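Local atomic coordinates of N-terminal acetyltransferase-like protein (Chaetomium thermophilum, PDB entry 5NNP), a protein that is probably the auxiliary, TPR-repeat subunit of an N-terminal acetyltransferase of the NatA type, a helical scaffold that would hold the catalytic subunit. Residues I198-D203 with M543-D548. Numbering follows the deposited sequence.
Sequences IAERGD and MVRWED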
loop_
_atom_site.group_PDB
_atom_site.type_symbol
_atom_site.label_atom_id
_atom_site.label_comp_id
_atom_site.label_asym_id
_atom_site.label_seq_id
_atom_site.Cartn_x
_atom_site.Cartn_y
_atom_site.Cartn_z
ATOM N N ILE A 198 -5.248 -6.920 24.476
ATOM C CA ILE A 198 -6.166 -6.560 25.545
ATOM C C ILE A 198 -7.160 -5.477 25.110
ATOM O O ILE A 198 -8.339 -5.551 25.416
ATOM C CB ILE A 198 -5.407 -6.071 26.789
ATOM C CG1 ILE A 198 -4.512 -7.191 27.333
ATOM C CG2 ILE A 198 -6.391 -5.588 27.859
ATOM C CD1 ILE A 198 -3.659 -6.805 28.548
ATOM N N ALA A 199 -6.693 -4.474 24.381
ATOM C CA ALA A 199 -7.576 -3.396 23.970
ATOM C C ALA A 199 -8.553 -3.900 22.911
ATOM O O ALA A 199 -9.746 -3.610 22.968
ATOM C CB ALA A 199 -6.774 -2.208 23.460
ATOM N N GLU A 200 -8.053 -4.679 21.957
ATOM C CA GLU A 200 -8.943 -5.256 20.953
ATOM C C GLU A 200 -10.035 -6.126 21.605
ATOM O O GLU A 200 -11.129 -6.247 21.062
ATOM C CB GLU A 200 -8.157 -6.069 19.922
ATOM C CG GLU A 200 -7.351 -5.212 18.963
ATOM C CD GLU A 200 -6.858 -5.981 17.754
ATOM O OE1 GLU A 200 -6.006 -5.425 17.012
ATOM O OE2 GLU A 200 -7.323 -7.129 17.555
ATOM N N ARG A 201 -9.750 -6.708 22.770
ATOM C CA ARG A 201 -10.785 -7.432 23.492
ATOM C C ARG A 201 -11.787 -6.438 24.077
ATOM O O ARG A 201 -12.866 -6.834 24.506
ATOM C CB ARG A 201 -10.196 -8.326 24.588
ATOM C CG ARG A 201 -9.249 -9.372 24.027
ATOM C CD ARG A 201 -8.732 -10.301 25.097
ATOM N NE ARG A 201 -9.829 -10.989 25.761
ATOM C CZ ARG A 201 -9.704 -11.685 26.882
ATOM N NH1 ARG A 201 -8.517 -11.776 27.478
ATOM N NH2 ARG A 201 -10.766 -12.275 27.411
ATOM N N GLY A 202 -11.438 -5.150 24.074
ATOM C CA GLY A 202 -12.383 -4.103 24.439
ATOM C C GLY A 202 -12.270 -3.668 25.882
ATOM O O GLY A 202 -13.119 -2.942 26.390
ATOM N N ASP A 203 -11.208 -4.121 26.540
ATOM C CA ASP A 203 -10.969 -3.821 27.945
ATOM C C ASP A 203 -10.002 -2.648 28.094
ATOM O O ASP A 203 -8.844 -2.831 28.463
ATOM C CB ASP A 203 -10.411 -5.051 28.644
ATOM C CG ASP A 203 -10.788 -5.114 30.105
ATOM O OD1 ASP A 203 -10.938 -6.245 30.616
ATOM O OD2 ASP A 203 -10.929 -4.043 30.738
ATOM N N MET A 543 0.372 -5.743 8.454
ATOM C CA MET A 543 0.596 -6.112 7.071
ATOM C C MET A 543 -0.460 -7.100 6.598
ATOM O O MET A 543 -1.116 -6.879 5.579
ATOM C CB MET A 543 1.992 -6.695 6.904
ATOM C CG MET A 543 2.276 -7.088 5.482
ATOM S SD MET A 543 3.219 -8.608 5.363
ATOM C CE MET A 543 2.106 -9.729 6.152
ATOM N N VAL A 544 -0.619 -8.179 7.365
ATOM C CA VAL A 544 -1.637 -9.186 7.127
ATOM C C VAL A 544 -3.036 -8.578 6.904
ATOM O O VAL A 544 -3.746 -8.944 5.967
ATOM C CB VAL A 544 -1.714 -10.179 8.313
ATOM C CG1 VAL A 544 -2.972 -11.050 8.190
ATOM C CG2 VAL A 544 -0.437 -11.040 8.378
ATOM N N ARG A 545 -3.422 -7.652 7.770
ATOM C CA ARG A 545 -4.739 -7.051 7.665
ATOM C C ARG A 545 -4.849 -6.159 6.427
ATOM O O ARG A 545 -5.888 -6.151 5.772
ATOM C CB ARG A 545 -5.075 -6.279 8.943
ATOM C CG ARG A 545 -5.365 -7.222 10.120
ATOM C CD ARG A 545 -5.500 -6.499 11.454
ATOM N NE ARG A 545 -6.005 -7.401 12.482
ATOM C CZ ARG A 545 -6.171 -7.068 13.755
ATOM N NH1 ARG A 545 -5.860 -5.838 14.157
ATOM N NH2 ARG A 545 -6.648 -7.968 14.616
ATOM N N TRP A 546 -3.782 -5.435 6.094
ATOM C CA TRP A 546 -3.748 -4.680 4.847
ATOM C C TRP A 546 -3.846 -5.607 3.640
ATOM O O TRP A 546 -4.607 -5.355 2.712
ATOM C CB TRP A 546 -2.482 -3.840 4.747
ATOM C CG TRP A 546 -2.170 -3.454 3.345
ATOM C CD1 TRP A 546 -2.935 -2.686 2.510
ATOM C CD2 TRP A 546 -1.001 -3.810 2.605
ATOM N NE1 TRP A 546 -2.315 -2.551 1.291
ATOM C CE2 TRP A 546 -1.128 -3.237 1.325
ATOM C CE3 TRP A 546 0.138 -4.555 2.899
ATOM C CZ2 TRP A 546 -0.156 -3.397 0.340
ATOM C CZ3 TRP A 546 1.106 -4.708 1.917
ATOM C CH2 TRP A 546 0.951 -4.134 0.656
ATOM N N GLU A 547 -3.081 -6.686 3.669
ATOM C CA GLU A 547 -3.090 -7.684 2.610
ATOM C C GLU A 547 -4.486 -8.326 2.396
ATOM O O GLU A 547 -4.872 -8.667 1.268
ATOM C CB GLU A 547 -2.035 -8.750 2.939
ATOM C CG GLU A 547 -1.472 -9.514 1.760
ATOM C CD GLU A 547 -0.612 -8.659 0.827
ATOM O OE1 GLU A 547 0.605 -8.475 1.080
ATOM O OE2 GLU A 547 -1.170 -8.182 -0.183
ATOM N N ASP A 548 -5.243 -8.488 3.480
ATOM C CA ASP A 548 -6.575 -9.073 3.389
ATOM C C ASP A 548 -7.496 -8.207 2.536
ATOM O O ASP A 548 -8.519 -8.683 2.038
ATOM C CB ASP A 548 -7.205 -9.254 4.776
ATOM C CG ASP A 548 -6.590 -10.404 5.570
ATOM O OD1 ASP A 548 -6.008 -11.332 4.955
ATOM O OD2 ASP A 548 -6.704 -10.369 6.824
#
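Glu200 OE2 is gripped twice, by Arg545 NH2 at 3.1 Å and by His157 NE2 from helix 146-159. The other carboxylate oxygen closes the pair: Glu200 OE1 takes a hydrogen bond from Arg545 NH1 at 2.9 Å. Together these make a bidentate, end-on salt bridge, with NH1 and NH2 each serving one oxygen. Both N-H groups point almost straight at their acceptors (168° for NH1, 172° for NH2), and both oxygens lie close to the guanidinium plane. The fit is less exact seen from the acid: the carboxylate is turned 24° against the guanidinium, and although both nitrogens arrive on the syn side, NH1 stands somewhat above the carboxylate plane, whereas NH2 meets the syn lone pair of OE2. Two bonds side by side restrict rotation about the end of either chain, and the bond from His157 should steady the carboxylate further.

The reach is long, since the closest CA atoms, those of Glu200 and Arg545, are 14.1 Å apart. Both side chains leave their helices with CG anti to the carbonyl carbon and continue extended; coming from opposite directions, they span the distance together. The two residues are exposed and bury little surface, about 80 Å² in all; the contact is a single ionic bridge, with no apolar interface between the segments. Glu200 sits in the last helical turn, which a Schellman motif closes at Gly202; Asp203 then N-caps the next helix.

Within the all-helical, TPR-like superhelix, the bridge joins the C-terminal parts of helices 185-200 and 537-547, far apart in sequence. Helix 146-159 touches both sides of the bridge: its His157 touches Arg545 as well as binding Glu200, and its Leu158 packs on Val544, while Leu162 of helix 162-175 touches Glu200.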